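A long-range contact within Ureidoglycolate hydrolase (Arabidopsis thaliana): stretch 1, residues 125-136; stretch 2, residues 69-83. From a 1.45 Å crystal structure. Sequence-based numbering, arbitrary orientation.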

ATOM      1  N   PRO A 125      37.339 -31.400 -16.699  1.00 20.28           N
ATOM      2  CA  PRO A 125      37.797 -30.012 -16.572  1.00 20.10           C
ATOM      3  C   PRO A 125      39.245 -29.885 -16.088  1.00 22.74           C
ATOM      4  O   PRO A 125      39.696 -30.685 -15.265  1.00 23.36           O
ATOM      5  CB  PRO A 125      36.826 -29.410 -15.542  1.00 22.54           C
ATOM      6  CG  PRO A 125      36.283 -30.564 -14.792  1.00 26.42           C
ATOM      7  CD  PRO A 125      36.276 -31.735 -15.739  1.00 24.30           C
ATOM      8  N   LYS A 126      39.956 -28.892 -16.617  1.00 21.50           N
ATOM      9  CA  LYS A 126      41.263 -28.514 -16.096  1.00 22.20           C
ATOM     10  C   LYS A 126      41.036 -27.543 -14.937  1.00 22.67           C
ATOM     11  O   LYS A 126      41.221 -27.898 -13.772  1.00 21.89           O
ATOM     12  CB  LYS A 126      42.124 -27.880 -17.185  1.00 25.50           C
ATOM     13  CG  LYS A 126      43.538 -27.577 -16.723  1.00 27.24           C
ATOM     14  CD  LYS A 126      44.363 -26.925 -17.812  1.00 31.08           C
ATOM     15  CE  LYS A 126      43.989 -25.466 -17.977  1.00 34.80           C
ATOM     16  NZ  LYS A 126      44.917 -24.769 -18.910  1.00 39.97           N
ATOM     17  N   ARG A 127      40.608 -26.322 -15.253  1.00 22.46           N
ATOM     18  CA  ARG A 127      40.091 -25.421 -14.230  1.00 22.06           C
ATOM     19  C   ARG A 127      38.778 -25.956 -13.692  1.00 20.52           C
ATOM     20  O   ARG A 127      37.961 -26.483 -14.453  1.00 20.66           O
ATOM     21  CB  ARG A 127      39.828 -24.036 -14.814  1.00 22.71           C
ATOM     22  CG  ARG A 127      41.065 -23.341 -15.275  1.00 22.83           C
ATOM     23  CD  ARG A 127      40.738 -21.958 -15.758  1.00 24.89           C
ATOM     24  NE  ARG A 127      41.966 -21.244 -16.074  1.00 28.64           N
ATOM     25  CZ  ARG A 127      42.605 -21.389 -17.218  1.00 35.52           C
ATOM     26  NH1 ARG A 127      42.109 -22.224 -18.116  1.00 35.68           N
ATOM     27  NH2 ARG A 127      43.726 -20.716 -17.458  1.00 40.33           N
ATOM     28  N   SER A 128      38.567 -25.806 -12.389  1.00 21.45           N
ATOM     29  CA  SER A 128      37.312 -26.206 -11.774  1.00 18.76           C
ATOM     30  C   SER A 128      36.179 -25.388 -12.359  1.00 18.13           C
ATOM     31  O   SER A 128      36.396 -24.284 -12.866  1.00 18.63           O
ATOM     32  CB  SER A 128      37.358 -25.987 -10.263  1.00 19.70           C
ATOM     33  OG  SER A 128      38.385 -26.786  -9.688  1.00 22.22           O
ATOM     34  N   LEU A 129      34.979 -25.947 -12.297  1.00 16.81           N
ATOM     35  CA  LEU A 129      33.778 -25.197 -12.629  1.00 16.32           C
ATOM     36  C   LEU A 129      32.992 -24.966 -11.352  1.00 18.37           C
ATOM     37  O   LEU A 129      32.872 -25.866 -10.522  1.00 19.89           O
ATOM     38  CB  LEU A 129      32.935 -25.968 -13.649  1.00 19.18           C
ATOM     39  CG  LEU A 129      33.638 -26.405 -14.936  1.00 17.48           C
ATOM     40  CD1 LEU A 129      32.650 -27.137 -15.828  1.00 23.33           C
ATOM     41  CD2 LEU A 129      34.251 -25.216 -15.662  1.00 19.29           C
ATOM     42  N   GLU A 130      32.444 -23.762 -11.187  1.00 16.80           N
ATOM     43  CA  GLU A 130      31.677 -23.477  -9.980  1.00 17.04           C
ATOM     44  C   GLU A 130      30.381 -22.739 -10.284  1.00 15.20           C
ATOM     45  O   GLU A 130      30.394 -21.705 -10.956  1.00 16.86           O
ATOM     46  CB  GLU A 130      32.524 -22.705  -8.962  1.00 20.25           C
ATOM     47  CG  GLU A 130      31.878 -22.590  -7.586  1.00 17.81           C
ATOM     48  CD  GLU A 130      32.873 -22.202  -6.496  1.00 20.11           C
ATOM     49  OE1 GLU A 130      33.625 -21.226  -6.687  1.00 22.46           O
ATOM     50  OE2 GLU A 130      32.905 -22.888  -5.452  1.00 22.96           O
ATOM     51  N   ILE A 131      29.279 -23.291  -9.787  1.00 15.76           N
ATOM     52  CA  ILE A 131      27.965 -22.693  -9.940  1.00 15.12           C
ATOM     53  C   ILE A 131      27.671 -21.824  -8.730  1.00 16.01           C
ATOM     54  O   ILE A 131      27.851 -22.251  -7.586  1.00 17.73           O
ATOM     55  CB  ILE A 131      26.873 -23.762 -10.045  1.00 16.26           C
ATOM     56  CG1 ILE A 131      27.153 -24.694 -11.222  1.00 18.48           C
ATOM     57  CG2 ILE A 131      25.498 -23.097 -10.191  1.00 17.22           C
ATOM     58  CD1 ILE A 131      26.097 -25.751 -11.394  1.00 20.02           C
ATOM     59  N   ILE A 132      27.208 -20.605  -8.984  1.00 14.92           N
ATOM     60  CA  ILE A 132      26.846 -19.686  -7.917  1.00 15.01           C
ATOM     61  C   ILE A 132      25.348 -19.428  -7.937  1.00 15.30           C
ATOM     62  O   ILE A 132      24.794 -18.991  -8.952  1.00 15.50           O
ATOM     63  CB  ILE A 132      27.571 -18.330  -8.048  1.00 15.76           C
ATOM     64  CG1 ILE A 132      29.090 -18.518  -8.110  1.00 16.58           C
ATOM     65  CG2 ILE A 132      27.198 -17.426  -6.886  1.00 16.11           C
ATOM     66  CD1 ILE A 132      29.845 -17.243  -8.400  1.00 18.26           C
ATOM     67  N   LEU A 133      24.690 -19.717  -6.824  1.00 15.08           N
ATOM     68  CA  LEU A 133      23.338 -19.227  -6.597  1.00 14.30           C
ATOM     69  C   LEU A 133      23.482 -17.971  -5.765  1.00 15.00           C
ATOM     70  O   LEU A 133      23.780 -18.041  -4.574  1.00 15.88           O
ATOM     71  CB  LEU A 133      22.486 -20.273  -5.877  1.00 15.75           C
ATOM     72  CG  LEU A 133      21.148 -19.787  -5.308  1.00 16.61           C
ATOM     73  CD1 LEU A 133      20.316 -19.053  -6.364  1.00 17.56           C
ATOM     74  CD2 LEU A 133      20.361 -20.957  -4.727  1.00 20.00           C
ATOM     75  N   PHE A 134      23.313 -16.811  -6.392  1.00 13.63           N
ATOM     76  CA  PHE A 134      23.422 -15.557  -5.656  1.00 13.70           C
ATOM     77  C   PHE A 134      22.287 -15.464  -4.642  1.00 14.73           C
ATOM     78  O   PHE A 134      21.172 -15.916  -4.904  1.00 15.71           O
ATOM     79  CB  PHE A 134      23.431 -14.382  -6.629  1.00 14.00           C
ATOM     80  CG  PHE A 134      24.634 -14.382  -7.531  1.00 15.74           C
ATOM     81  CD1 PHE A 134      25.823 -13.804  -7.115  1.00 15.38           C
ATOM     82  CD2 PHE A 134      24.594 -14.995  -8.774  1.00 13.86           C
ATOM     83  CE1 PHE A 134      26.945 -13.822  -7.929  1.00 15.37           C
ATOM     84  CE2 PHE A 134      25.717 -15.010  -9.599  1.00 16.87           C
ATOM     85  CZ  PHE A 134      26.889 -14.422  -9.178  1.00 14.50           C
ATOM     86  N   THR A 135      22.577 -14.925  -3.463  1.00 13.75           N
ATOM     87  CA  THR A 135      21.621 -15.003  -2.372  1.00 15.01           C
ATOM     88  C   THR A 135      20.315 -14.257  -2.671  1.00 13.67           C
ATOM     89  O   THR A 135      19.247 -14.648  -2.211  1.00 15.43           O
ATOM     90  CB  THR A 135      22.247 -14.539  -1.029  1.00 15.82           C
ATOM     91  OG1 THR A 135      21.468 -15.055   0.055  1.00 17.09           O
ATOM     92  CG2 THR A 135      22.353 -13.014  -0.943  1.00 16.07           C
ATOM     93  N   SER A 136      20.422 -13.190  -3.458  1.00 15.18           N
ATOM     94  CA  SER A 136      19.272 -12.413  -3.906  1.00 14.00           C
ATOM     95  C   SER A 136      19.775 -11.435  -4.942  1.00 15.48           C
ATOM     96  O   SER A 136      20.859 -10.867  -4.777  1.00 16.70           O
ATOM     97  CB  SER A 136      18.649 -11.645  -2.736  1.00 17.31           C
ATOM     98  OG  SER A 136      17.841 -10.579  -3.205  1.00 18.37           O
TER
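Stretch 2 69-83: AVGNIFGKWDGLEPN

Stretch 2 runs antiparallel to stretch 1, its strand 73-77 pairing with strand 129-133 at 164° between N-to-C directions and 4.4 Å between axes at closest approach. A69 makes no contact. V70 O accepts a hydrogen bond from T135 OG1 (2.7 Å). G71, at phi/psi 98/15, leaves room for that hydroxyl: an ideal CB would lie 2.8 Å from T135 OG1. The N72 side chain reaches over so that its OD1 accepts from T135 N (2.8 Å). The ladder then begins: I73 N to L133 O (2.9 Å) and L133 N to I73 O (2.8 Å), with I73 CD1 packed 3.8 Å from L133 CD2. F74 turns to the other face, its CD2 3.8 Å from I132 CG1. G75 pairs with I131 through both backbone bonds, G75 N to I131 O and I131 N to G75 O, each 2.8 Å. K76 lies opposite E130; K76 NZ and E130 OE1, 4.5 Å apart, are bridged by water 1. W77 closes the ladder, W77 N to L129 O (2.8 Å) and L129 N to W77 O (3.0 Å), while P125 CG sits over its five-membered ring. Beyond the strand, G79 N donates to S128 OG (2.9 Å), L80 N to P125 O (2.9 Å) and E81 N to K126 O (3.0 Å). P82 O meets S128 OG through water 2.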

ATOM      1  N   ALA A  69      28.523 -16.050   4.304  1.00 20.78           N
ATOM      2  CA  ALA A  69      27.849 -15.455   5.455  1.00 22.84           C
ATOM      3  C   ALA A  69      26.441 -14.920   5.168  1.00 22.51           C
ATOM      4  O   ALA A  69      25.611 -14.833   6.072  1.00 23.98           O
ATOM      5  CB  ALA A  69      28.723 -14.367   6.066  1.00 23.37           C
ATOM      6  N   VAL A  70      26.171 -14.572   3.913  1.00 20.64           N
ATOM      7  CA  VAL A  70      24.865 -14.011   3.558  1.00 17.79           C
ATOM      8  C   VAL A  70      24.013 -14.965   2.731  1.00 17.88           C
ATOM      9  O   VAL A  70      22.899 -14.627   2.331  1.00 17.33           O
ATOM     10  CB  VAL A  70      24.983 -12.661   2.807  1.00 19.12           C
ATOM     11  CG1 VAL A  70      25.682 -11.616   3.677  1.00 19.29           C
ATOM     12  CG2 VAL A  70      25.696 -12.827   1.478  1.00 17.63           C
ATOM     13  N   GLY A  71      24.542 -16.150   2.458  1.00 20.14           N
ATOM     14  CA  GLY A  71      23.743 -17.159   1.791  1.00 18.93           C
ATOM     15  C   GLY A  71      23.938 -17.268   0.292  1.00 16.89           C
ATOM     16  O   GLY A  71      23.113 -17.889  -0.380  1.00 16.86           O
ATOM     17  N   ASN A  72      25.003 -16.678  -0.243  1.00 16.90           N
ATOM     18  CA  ASN A  72      25.422 -17.068  -1.587  1.00 15.74           C
ATOM     19  C   ASN A  72      25.817 -18.532  -1.516  1.00 19.40           C
ATOM     20  O   ASN A  72      26.505 -18.956  -0.578  1.00 19.23           O
ATOM     21  CB  ASN A  72      26.599 -16.233  -2.104  1.00 15.40           C
ATOM     22  CG  ASN A  72      26.270 -14.757  -2.258  1.00 17.14           C
ATOM     23  OD1 ASN A  72      25.269 -14.371  -2.869  1.00 15.31           O
ATOM     24  ND2 ASN A  72      27.139 -13.916  -1.723  1.00 18.20           N
ATOM     25  N   ILE A  73      25.377 -19.308  -2.499  1.00 15.83           N
ATOM     26  CA  ILE A  73      25.582 -20.752  -2.502  1.00 16.06           C
ATOM     27  C   ILE A  73      26.485 -21.132  -3.666  1.00 17.42           C
ATOM     28  O   ILE A  73      26.298 -20.644  -4.779  1.00 17.46           O
ATOM     29  CB  ILE A  73      24.226 -21.482  -2.575  1.00 18.84           C
ATOM     30  CG1 ILE A  73      23.426 -21.197  -1.296  1.00 18.13           C
ATOM     31  CG2 ILE A  73      24.411 -22.977  -2.745  1.00 19.59           C
ATOM     32  CD1 ILE A  73      21.960 -21.582  -1.347  1.00 20.28           C
ATOM     33  N   PHE A  74      27.474 -21.988  -3.407  1.00 16.02           N
ATOM     34  CA  PHE A  74      28.485 -22.326  -4.392  1.00 17.24           C
ATOM     35  C   PHE A  74      28.520 -23.837  -4.569  1.00 18.75           C
ATOM     36  O   PHE A  74      28.474 -24.572  -3.584  1.00 19.75           O
ATOM     37  CB  PHE A  74      29.867 -21.840  -3.926  1.00 18.56           C
ATOM     38  CG  PHE A  74      29.952 -20.350  -3.701  1.00 17.82           C
ATOM     39  CD1 PHE A  74      29.522 -19.790  -2.506  1.00 19.30           C
ATOM     40  CD2 PHE A  74      30.471 -19.514  -4.679  1.00 20.10           C
ATOM     41  CE1 PHE A  74      29.599 -18.418  -2.291  1.00 18.71           C
ATOM     42  CE2 PHE A  74      30.554 -18.137  -4.472  1.00 19.09           C
ATOM     43  CZ  PHE A  74      30.116 -17.593  -3.276  1.00 18.81           C
ATOM     44  N   GLY A  75      28.587 -24.297  -5.815  1.00 16.05           N
ATOM     45  CA  GLY A  75      28.676 -25.719  -6.114  1.00 17.05           C
ATOM     46  C   GLY A  75      29.808 -25.982  -7.083  1.00 18.37           C
ATOM     47  O   GLY A  75      29.722 -25.627  -8.261  1.00 18.19           O
ATOM     48  N   LYS A  76      30.885 -26.599  -6.597  1.00 16.15           N
ATOM     49  CA  LYS A  76      32.086 -26.767  -7.413  1.00 17.69           C
ATOM     50  C   LYS A  76      32.328 -28.192  -7.923  1.00 18.91           C
ATOM     51  O   LYS A  76      32.152 -29.169  -7.196  1.00 19.12           O
ATOM     52  CB  LYS A  76      33.332 -26.294  -6.645  1.00 18.31           C
ATOM     53  CG  LYS A  76      34.630 -26.474  -7.416  1.00 21.61           C
ATOM     54  CD  LYS A  76      35.843 -25.910  -6.689  1.00 22.04           C
ATOM     55  CE  LYS A  76      35.920 -24.398  -6.812  1.00 22.85           C
ATOM     56  NZ  LYS A  76      37.233 -23.867  -6.283  1.00 24.17           N
ATOM     57  N   TRP A  77      32.709 -28.277  -9.192  1.00 18.53           N
ATOM     58  CA  TRP A  77      33.239 -29.501  -9.780  1.00 16.78           C
ATOM     59  C   TRP A  77      34.750 -29.297  -9.863  1.00 20.29           C
ATOM     60  O   TRP A  77      35.226 -28.465 -10.638  1.00 19.01           O
ATOM     61  CB  TRP A  77      32.613 -29.709 -11.166  1.00 19.37           C
ATOM     62  CG  TRP A  77      33.071 -30.911 -11.949  1.00 19.85           C
ATOM     63  CD1 TRP A  77      33.938 -31.887 -11.549  1.00 22.19           C
ATOM     64  CD2 TRP A  77      32.683 -31.245 -13.287  1.00 19.01           C
ATOM     65  NE1 TRP A  77      34.106 -32.813 -12.556  1.00 22.99           N
ATOM     66  CE2 TRP A  77      33.348 -32.439 -13.634  1.00 20.68           C
ATOM     67  CE3 TRP A  77      31.836 -30.646 -14.227  1.00 19.53           C
ATOM     68  CZ2 TRP A  77      33.192 -33.046 -14.881  1.00 21.36           C
ATOM     69  CZ3 TRP A  77      31.683 -31.245 -15.461  1.00 21.64           C
ATOM     70  CH2 TRP A  77      32.361 -32.433 -15.780  1.00 22.16           C
ATOM     71  N   ASP A  78      35.497 -30.035  -9.038  1.00 20.58           N
ATOM     72  CA  ASP A  78      36.947 -29.871  -8.957  1.00 24.14           C
ATOM     73  C   ASP A  78      37.630 -30.312 -10.243  1.00 22.65           C
ATOM     74  O   ASP A  78      37.384 -31.409 -10.743  1.00 24.36           O
ATOM     75  CB  ASP A  78      37.528 -30.693  -7.802  1.00 26.21           C
ATOM     76  CG  ASP A  78      37.052 -30.227  -6.448  1.00 30.12           C
ATOM     77  OD1 ASP A  78      36.944 -31.086  -5.548  1.00 39.04           O
ATOM     78  OD2 ASP A  78      36.800 -29.014  -6.271  1.00 28.29           O
ATOM     79  N   GLY A  79      38.498 -29.459 -10.768  1.00 20.74           N
ATOM     80  CA  GLY A  79      39.227 -29.774 -11.981  1.00 20.88           C
ATOM     81  C   GLY A  79      40.542 -30.486 -11.704  1.00 23.91           C
ATOM     82  O   GLY A  79      40.913 -30.709 -10.549  1.00 26.13           O
ATOM     83  N   LEU A  80      41.238 -30.830 -12.782  1.00 22.87           N
ATOM     84  CA  LEU A  80      42.552 -31.473 -12.712  1.00 23.16           C
ATOM     85  C   LEU A  80      43.586 -30.542 -12.097  1.00 30.06           C
ATOM     86  O   LEU A  80      44.561 -30.997 -11.492  1.00 30.45           O
ATOM     87  CB  LEU A  80      43.007 -31.890 -14.111  1.00 28.85           C
ATOM     88  CG  LEU A  80      42.266 -33.053 -14.767  1.00 35.33           C
ATOM     89  CD1 LEU A  80      42.656 -33.181 -16.236  1.00 38.57           C
ATOM     90  CD2 LEU A  80      42.546 -34.345 -14.019  1.00 40.53           C
ATOM     91  N   GLU A  81      43.378 -29.238 -12.267  1.00 27.01           N
ATOM     92  CA  GLU A  81      44.247 -28.227 -11.674  1.00 27.09           C
ATOM     93  C   GLU A  81      43.439 -27.288 -10.778  1.00 25.30           C
ATOM     94  O   GLU A  81      43.172 -26.136 -11.146  1.00 27.72           O
ATOM     95  CB  GLU A  81      44.987 -27.456 -12.767  1.00 26.60           C
ATOM     96  CG  GLU A  81      45.947 -28.339 -13.562  1.00 31.41           C
ATOM     97  CD  GLU A  81      46.764 -27.566 -14.586  1.00 37.15           C
ATOM     98  OE1 GLU A  81      47.137 -26.408 -14.308  1.00 37.54           O
ATOM     99  OE2 GLU A  81      47.036 -28.125 -15.669  1.00 42.18           O
ATOM    100  N   PRO A  82      43.065 -27.774  -9.584  1.00 25.73           N
ATOM    101  CA  PRO A  82      42.110 -27.083  -8.707  1.00 24.94           C
ATOM    102  C   PRO A  82      42.625 -25.779  -8.098  1.00 29.98           C
ATOM    103  O   PRO A  82      41.825 -25.005  -7.575  1.00 26.42           O
ATOM    104  CB  PRO A  82      41.830 -28.116  -7.613  1.00 27.97           C
ATOM    105  CG  PRO A  82      43.060 -28.976  -7.585  1.00 28.60           C
ATOM    106  CD  PRO A  82      43.523 -29.051  -9.006  1.00 27.35           C
ATOM    107  N   ASN A  83      43.931 -25.534  -8.162  1.00 29.28           N
ATOM    108  CA  ASN A  83      44.480 -24.290  -7.625  1.00 30.44           C
ATOM    109  C   ASN A  83      44.324 -23.101  -8.574  1.00 28.00           C
ATOM    110  O   ASN A  83      44.489 -21.950  -8.168  1.00 28.34           O
ATOM    111  CB  ASN A  83      45.949 -24.469  -7.222  1.00 36.76           C
ATOM    112  CG  ASN A  83      46.127 -25.456  -6.078  1.00 41.44           C
ATOM    113  OD1 ASN A  83      45.249 -25.607  -5.226  1.00 40.98           O
ATOM    114  ND2 ASN A  83      47.271 -26.139  -6.056  1.00 44.89           N
TER
HETATM  115  O   HOH W   1      36.312 -21.127  -6.309  1.00 24.30           O
HETATM  116  O   HOH W   2      39.228 -25.629  -7.481  1.00 24.83           O
HETATM  117  O   HOH W   3      40.779 -24.654 -10.974  1.00 21.27           O
HETATM  118  O   HOH W   4      47.131 -24.515 -17.162  1.00 45.25           O